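Local coordinates for PvdO (Pseudomonas aeruginosa, PDB 5HHA), which is a periplasmic, calcium-binding member of the formylglycine-generating enzyme family that takes part in chromophore maturation, possibly as an oxidase, at residues A[116-121]-A[194-199]; A[81-86]-A[215-220]. All coordinates share one frame; numbering follows the deposited sequence.

Interaction 1 (A[116-121]-A[194-199]); sequences PRYQQG and YNFTSP. With CA (calcium ion), chain C.
Y118 packs its ring against F196, whose CB lies over one face, offset toward the rim; CB of P116, two residues earlier in the same loop as Y118, lies over the opposite face, likewise offset. At Y118 the first torsion (chi1 56°) sets CG between the backbone N and the carbonyl carbon, which swings the ring across to 194-199. The two aromatic side chains then slide past each other in opposite directions, each ring facing the other's methylene. CB of Y118 sits 3.5 Å from the centroid of the F196 ring, almost on its normal, and CB of F196 answers at 3.9 Å from the centroid of the Y118 ring. This is a reciprocal CH-pi pair; the ring planes are only 18° apart but so displaced that they hardly overlap. Farther out, OH of Y118 meets the methyl CG2 of T197 at 3.5 Å. A water at the in-plane edge of the Y118 ring donates to this OH and to OG1 of T197 (2.8 Å), bridging two hydroxyls that do not bond directly. Both hydroxyls have further partners, the carbonyl oxygen of D276 for Y118 and OE1 of Q124 for T197. Two residues before F196 the same loop reaches the calcium ion: O of Y194 binds it at 2.4 Å, and a different water, this one bound to the ion, donates to O of N195. N186, T187, G189 and D192 supply the other protein ligands, and ND2 of N186 also bonds to O of F196. The contact thus pins the loop between helices 86-96 and 131-145 against the calcium-binding loop that runs from helix 154-162 to strand 218-221.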
loop_
_atom_site.group_PDB
_atom_site.type_symbol
_atom_site.label_atom_id
_atom_site.label_comp_id
_atom_site.label_asym_id
_atom_site.label_seq_id
_atom_site.Cartn_x
_atom_site.Cartn_y
_atom_site.Cartn_z
ATOM N N PRO A 116 0.627 3.877 -17.244
ATOM C CA PRO A 116 -0.751 4.360 -17.305
ATOM C C PRO A 116 -0.908 5.387 -18.427
ATOM O O PRO A 116 0.088 5.768 -19.054
ATOM C CB PRO A 116 -0.918 5.016 -15.939
ATOM C CG PRO A 116 0.420 5.605 -15.678
ATOM C CD PRO A 116 1.422 4.627 -16.256
ATOM N N ARG A 117 -2.113 5.887 -18.643
ATOM C CA ARG A 117 -2.355 6.869 -19.706
ATOM C C ARG A 117 -2.033 8.284 -19.241
ATOM O O ARG A 117 -1.744 9.156 -20.062
ATOM C CB ARG A 117 -3.803 6.841 -20.160
ATOM C CG ARG A 117 -4.230 5.548 -20.852
ATOM C CD ARG A 117 -3.296 5.169 -21.983
ATOM N NE ARG A 117 -2.164 4.390 -21.495
ATOM C CZ ARG A 117 -0.967 4.332 -22.072
ATOM N NH1 ARG A 117 -0.717 4.999 -23.184
ATOM N NH2 ARG A 117 -0.011 3.598 -21.537
ATOM N N TYR A 118 -2.104 8.543 -17.942
ATOM C CA TYR A 118 -1.822 9.857 -17.400
ATOM C C TYR A 118 -0.334 10.093 -17.287
ATOM O O TYR A 118 0.474 9.175 -17.272
ATOM C CB TYR A 118 -2.540 10.069 -16.054
ATOM C CG TYR A 118 -2.224 9.028 -14.979
ATOM C CD1 TYR A 118 -0.995 8.996 -14.358
ATOM C CD2 TYR A 118 -3.183 8.118 -14.569
ATOM C CE1 TYR A 118 -0.701 8.065 -13.379
ATOM C CE2 TYR A 118 -2.899 7.183 -13.558
ATOM C CZ TYR A 118 -1.665 7.169 -12.979
ATOM O OH TYR A 118 -1.325 6.229 -12.007
ATOM N N GLN A 119 0.040 11.366 -17.212
ATOM C CA GLN A 119 1.436 11.707 -17.061
ATOM C C GLN A 119 1.981 11.129 -15.758
ATOM O O GLN A 119 1.399 11.318 -14.690
ATOM C CB GLN A 119 1.606 13.228 -17.085
ATOM C CG GLN A 119 1.281 13.835 -18.453
ATOM C CD GLN A 119 1.282 15.345 -18.484
ATOM O OE1 GLN A 119 0.427 15.970 -19.135
ATOM N NE2 GLN A 119 2.229 15.923 -17.854
ATOM N N GLN A 120 3.129 10.483 -15.852
ATOM C CA GLN A 120 3.701 9.729 -14.737
ATOM C C GLN A 120 5.210 9.901 -14.711
ATOM O O GLN A 120 5.954 9.219 -15.448
ATOM C CB GLN A 120 3.371 8.234 -14.852
ATOM C CG GLN A 120 3.883 7.397 -13.679
ATOM C CD GLN A 120 3.985 5.927 -14.030
ATOM O OE1 GLN A 120 4.415 5.569 -15.138
ATOM N NE2 GLN A 120 3.613 5.056 -13.092
ATOM N N GLY A 121 5.679 10.796 -13.863
ATOM C CA GLY A 121 7.099 10.973 -13.663
ATOM C C GLY A 121 7.694 9.881 -12.784
ATOM O O GLY A 121 6.979 9.033 -12.232
ATOM N N TYR A 194 -3.584 17.474 -7.222
ATOM C CA TYR A 194 -3.284 16.463 -8.251
ATOM C C TYR A 194 -4.551 15.825 -8.774
ATOM O O TYR A 194 -5.386 15.373 -7.986
ATOM C CB TYR A 194 -2.354 15.379 -7.674
ATOM C CG TYR A 194 -1.152 15.949 -6.974
ATOM C CD1 TYR A 194 -1.202 16.297 -5.647
ATOM C CD2 TYR A 194 0.041 16.198 -7.664
ATOM C CE1 TYR A 194 -0.140 16.844 -5.019
ATOM C CE2 TYR A 194 1.115 16.746 -7.032
ATOM C CZ TYR A 194 1.027 17.080 -5.713
ATOM O OH TYR A 194 2.134 17.663 -5.108
ATOM N N ASN A 195 -4.707 15.733 -10.080
ATOM C CA ASN A 195 -5.811 14.992 -10.658
ATOM C C ASN A 195 -5.568 13.499 -10.649
ATOM O O ASN A 195 -6.489 12.744 -10.387
ATOM C CB ASN A 195 -6.078 15.402 -12.102
ATOM C CG ASN A 195 -6.402 16.871 -12.250
ATOM O OD1 ASN A 195 -5.861 17.571 -13.160
ATOM N ND2 ASN A 195 -7.279 17.364 -11.404
ATOM N N PHE A 196 -4.361 13.088 -11.008
ATOM C CA PHE A 196 -3.964 11.691 -10.973
ATOM C C PHE A 196 -3.033 11.486 -9.785
ATOM O O PHE A 196 -3.229 12.112 -8.753
ATOM C CB PHE A 196 -3.366 11.283 -12.323
ATOM C CG PHE A 196 -4.286 11.581 -13.465
ATOM C CD1 PHE A 196 -5.329 10.742 -13.758
ATOM C CD2 PHE A 196 -4.142 12.750 -14.192
ATOM C CE1 PHE A 196 -6.199 11.027 -14.801
ATOM C CE2 PHE A 196 -5.009 13.050 -15.245
ATOM C CZ PHE A 196 -6.027 12.194 -15.538
ATOM N N THR A 197 -2.052 10.586 -9.877
ATOM C CA THR A 197 -1.158 10.362 -8.733
ATOM C C THR A 197 -0.216 11.550 -8.531
ATOM O O THR A 197 -0.009 12.378 -9.450
ATOM C CB THR A 197 -0.362 9.071 -8.881
ATOM O OG1 THR A 197 0.351 9.133 -10.122
ATOM C CG2 THR A 197 -1.269 7.855 -8.872
ATOM N N SER A 198 0.357 11.624 -7.345
ATOM C CA SER A 198 1.313 12.628 -6.946
ATOM C C SER A 198 2.651 11.949 -6.705
ATOM O O SER A 198 2.731 10.765 -6.409
ATOM C CB SER A 198 0.834 13.291 -5.643
ATOM O OG SER A 198 0.362 12.307 -4.701
ATOM N N PRO A 199 3.752 12.707 -6.818
ATOM C CA PRO A 199 5.033 12.120 -6.442
ATOM C C PRO A 199 4.936 11.582 -5.036
ATOM O O PRO A 199 4.291 12.176 -4.178
ATOM C CB PRO A 199 6.018 13.302 -6.524
ATOM C CG PRO A 199 5.343 14.293 -7.405
ATOM C CD PRO A 199 3.859 14.111 -7.234
HETATM CA CA CA C . -6.314 14.433 -6.034
HETATM O O HOH W 1 1.349 6.665 -10.906
HETATM O O HOH W 2 -6.780 12.797 -7.684
#

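Interaction 2 (A[81-86]-A[215-220]); sequences RYQVTA and GNVYEW
OE2 of E219 is gripped by three donors: NE2 of Q83, from across the contact, and the guanidinium groups of R157 and R281, both in salt bridges. The hydrogen bond from the side-chain amide NE2 of Q83 to OE2 of E219 is 3.0 Å long and fairly straight, with an N-H...O angle of 160°. It reaches the anti lone pair of OE2, the one directed away from the other carboxylate oxygen, and OE2 lies close to the amide plane of Q83. Amide and carboxylate planes stand 79° apart, so the two flat ends meet almost at right angles. NE2 of Q83 also gives a weak, long hydrogen bond of 3.4 Å to the carbonyl oxygen of G215, which in turn accepts a weak bond from N of V217. A bend at chi2 (128°) in the Q83 chain turns the amide in among these acceptors. V217 supplies the apolar flank, its CG2 packing 3.5 Å from CD of Q83. Beyond it, OE1 of Q83 lies 3.6 Å from both CB and ND2 of N216, a packing approach. The polar end of N216 is engaged elsewhere: its OD1 accepts from N of S198 and from ND2 of N186, a calcium ligand. Q83 thus ties the loop ahead of helix 86-96 to the start of strand 218-221 and the turn before it. All five touching residues are buried, and the chemistry is that of a buried carboxylate matched by two arginines and a neutral amide, surroundings that would be expected to favour its negative charge.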
loop_
_atom_site.group_PDB
_atom_site.type_symbol
_atom_site.label_atom_id
_atom_site.label_comp_id
_atom_site.label_asym_id
_atom_site.label_seq_id
_atom_site.Cartn_x
_atom_site.Cartn_y
_atom_site.Cartn_z
ATOM N N ARG A 81 8.800 3.203 2.777
ATOM C CA ARG A 81 8.099 4.346 3.353
ATOM C C ARG A 81 7.171 5.010 2.351
ATOM O O ARG A 81 6.205 5.704 2.731
ATOM C CB ARG A 81 9.064 5.352 4.001
ATOM C CG ARG A 81 10.019 6.078 3.088
ATOM C CD ARG A 81 10.741 7.119 3.924
ATOM N NE ARG A 81 11.684 7.932 3.169
ATOM C CZ ARG A 81 12.245 9.033 3.660
ATOM N NH1 ARG A 81 11.979 9.418 4.907
ATOM N NH2 ARG A 81 13.092 9.738 2.910
ATOM N N TYR A 82 7.488 4.819 1.077
ATOM C CA TYR A 82 6.635 5.215 -0.034
ATOM C C TYR A 82 6.137 3.965 -0.754
ATOM O O TYR A 82 6.715 2.882 -0.608
ATOM C CB TYR A 82 7.428 6.021 -1.059
ATOM C CG TYR A 82 8.172 7.203 -0.496
ATOM C CD1 TYR A 82 7.490 8.232 0.120
ATOM C CD2 TYR A 82 9.561 7.310 -0.594
ATOM C CE1 TYR A 82 8.151 9.336 0.613
ATOM C CE2 TYR A 82 10.231 8.417 -0.096
ATOM C CZ TYR A 82 9.508 9.400 0.519
ATOM O OH TYR A 82 10.175 10.501 1.012
ATOM N N GLN A 83 5.086 4.112 -1.537
ATOM C CA GLN A 83 4.811 3.176 -2.593
ATOM C C GLN A 83 6.053 3.082 -3.497
ATOM O O GLN A 83 6.788 4.067 -3.677
ATOM C CB GLN A 83 3.583 3.650 -3.367
ATOM C CG GLN A 83 2.280 3.474 -2.571
ATOM C CD GLN A 83 1.405 4.716 -2.448
ATOM O OE1 GLN A 83 1.673 5.782 -3.006
ATOM N NE2 GLN A 83 0.301 4.549 -1.708
ATOM N N VAL A 84 6.299 1.894 -4.032
ATOM C CA VAL A 84 7.417 1.736 -4.954
ATOM C C VAL A 84 7.173 2.643 -6.147
ATOM O O VAL A 84 6.057 2.743 -6.639
ATOM C CB VAL A 84 7.579 0.278 -5.347
ATOM C CG1 VAL A 84 8.624 0.114 -6.475
ATOM C CG2 VAL A 84 7.996 -0.546 -4.133
ATOM N N THR A 85 8.208 3.347 -6.595
ATOM C CA THR A 85 8.005 4.373 -7.610
ATOM C C THR A 85 8.145 3.847 -9.021
ATOM O O THR A 85 8.690 2.768 -9.250
ATOM C CB THR A 85 9.009 5.525 -7.477
ATOM O OG1 THR A 85 10.315 5.027 -7.795
ATOM C CG2 THR A 85 8.988 6.165 -6.081
ATOM N N ALA A 86 7.652 4.630 -9.961
ATOM C CA ALA A 86 7.806 4.308 -11.375
ATOM C C ALA A 86 9.275 4.144 -11.753
ATOM O O ALA A 86 9.618 3.237 -12.513
ATOM C CB ALA A 86 7.170 5.370 -12.226
ATOM N N GLY A 215 -3.846 7.606 0.565
ATOM C CA GLY A 215 -4.250 7.999 -0.773
ATOM C C GLY A 215 -3.226 7.586 -1.818
ATOM O O GLY A 215 -2.366 6.715 -1.593
ATOM N N ASN A 216 -3.332 8.237 -2.965
ATOM C CA ASN A 216 -2.431 8.071 -4.101
ATOM C C ASN A 216 -2.805 6.836 -4.922
ATOM O O ASN A 216 -3.394 6.970 -5.993
ATOM C CB ASN A 216 -0.946 8.169 -3.706
ATOM C CG ASN A 216 -0.122 8.934 -4.730
ATOM O OD1 ASN A 216 -0.665 9.501 -5.665
ATOM N ND2 ASN A 216 1.196 8.964 -4.533
ATOM N N VAL A 217 -2.485 5.630 -4.433
ATOM C CA VAL A 217 -2.887 4.397 -5.085
ATOM C C VAL A 217 -3.278 3.357 -4.055
ATOM O O VAL A 217 -2.774 3.355 -2.929
ATOM C CB VAL A 217 -1.727 3.792 -5.955
ATOM C CG1 VAL A 217 -1.435 4.659 -7.155
ATOM C CG2 VAL A 217 -0.451 3.586 -5.172
ATOM N N TYR A 218 -4.168 2.462 -4.461
ATOM C CA TYR A 218 -4.288 1.182 -3.741
ATOM C C TYR A 218 -2.977 0.417 -3.846
ATOM O O TYR A 218 -2.139 0.720 -4.709
ATOM C CB TYR A 218 -5.397 0.339 -4.375
ATOM C CG TYR A 218 -6.769 0.548 -3.772
ATOM C CD1 TYR A 218 -7.176 -0.224 -2.692
ATOM C CD2 TYR A 218 -7.658 1.488 -4.277
ATOM C CE1 TYR A 218 -8.434 -0.088 -2.137
ATOM C CE2 TYR A 218 -8.933 1.631 -3.719
ATOM C CZ TYR A 218 -9.298 0.843 -2.637
ATOM O OH TYR A 218 -10.569 0.910 -2.053
ATOM N N GLU A 219 -2.824 -0.597 -3.009
ATOM C CA GLU A 219 -1.612 -1.391 -2.951
ATOM C C GLU A 219 -1.945 -2.856 -2.838
ATOM O O GLU A 219 -2.768 -3.255 -2.002
ATOM C CB GLU A 219 -0.791 -1.047 -1.717
ATOM C CG GLU A 219 -0.254 0.373 -1.714
ATOM C CD GLU A 219 0.244 0.800 -0.357
ATOM O OE1 GLU A 219 0.508 -0.081 0.496
ATOM O OE2 GLU A 219 0.394 2.025 -0.139
ATOM N N TRP A 220 -1.251 -3.688 -3.610
ATOM C CA TRP A 220 -1.314 -5.114 -3.384
ATOM C C TRP A 220 -0.767 -5.477 -2.000
ATOM O O TRP A 220 0.238 -4.914 -1.557
ATOM C CB TRP A 220 -0.456 -5.857 -4.406
ATOM C CG TRP A 220 -0.929 -5.756 -5.808
ATOM C CD1 TRP A 220 -0.345 -5.029 -6.796
ATOM C CD2 TRP A 220 -2.076 -6.401 -6.399
ATOM N NE1 TRP A 220 -1.046 -5.192 -7.968
ATOM C CE2 TRP A 220 -2.114 -6.013 -7.749
ATOM C CE3 TRP A 220 -3.079 -7.248 -5.917
ATOM C CZ2 TRP A 220 -3.087 -6.463 -8.628
ATOM C CZ3 TRP A 220 -4.048 -7.691 -6.795
ATOM C CH2 TRP A 220 -4.051 -7.286 -8.135
#

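In the fold
The two contacts have centres 12 Å apart and are nested along the chain: 81-86 comes first, then 116-121 and 194-199, and 215-220 closes the outer loop. Interaction 2 lies about 5 Å from the centre of the chain, where strand 218-221 runs parallel to 278-285 in the mixed sheet; interaction 1 lies farther out, about 17 Å from that centre, among long loops. They touch directly. CG2 of T197 packs on CG1 of V217, joining the calcium loop to the residues leading into strand 218-221, and O of G121 packs on CB of A86. The calcium-bound loop is thereby anchored to the core of this sulfatase-modifying-factor-like domain.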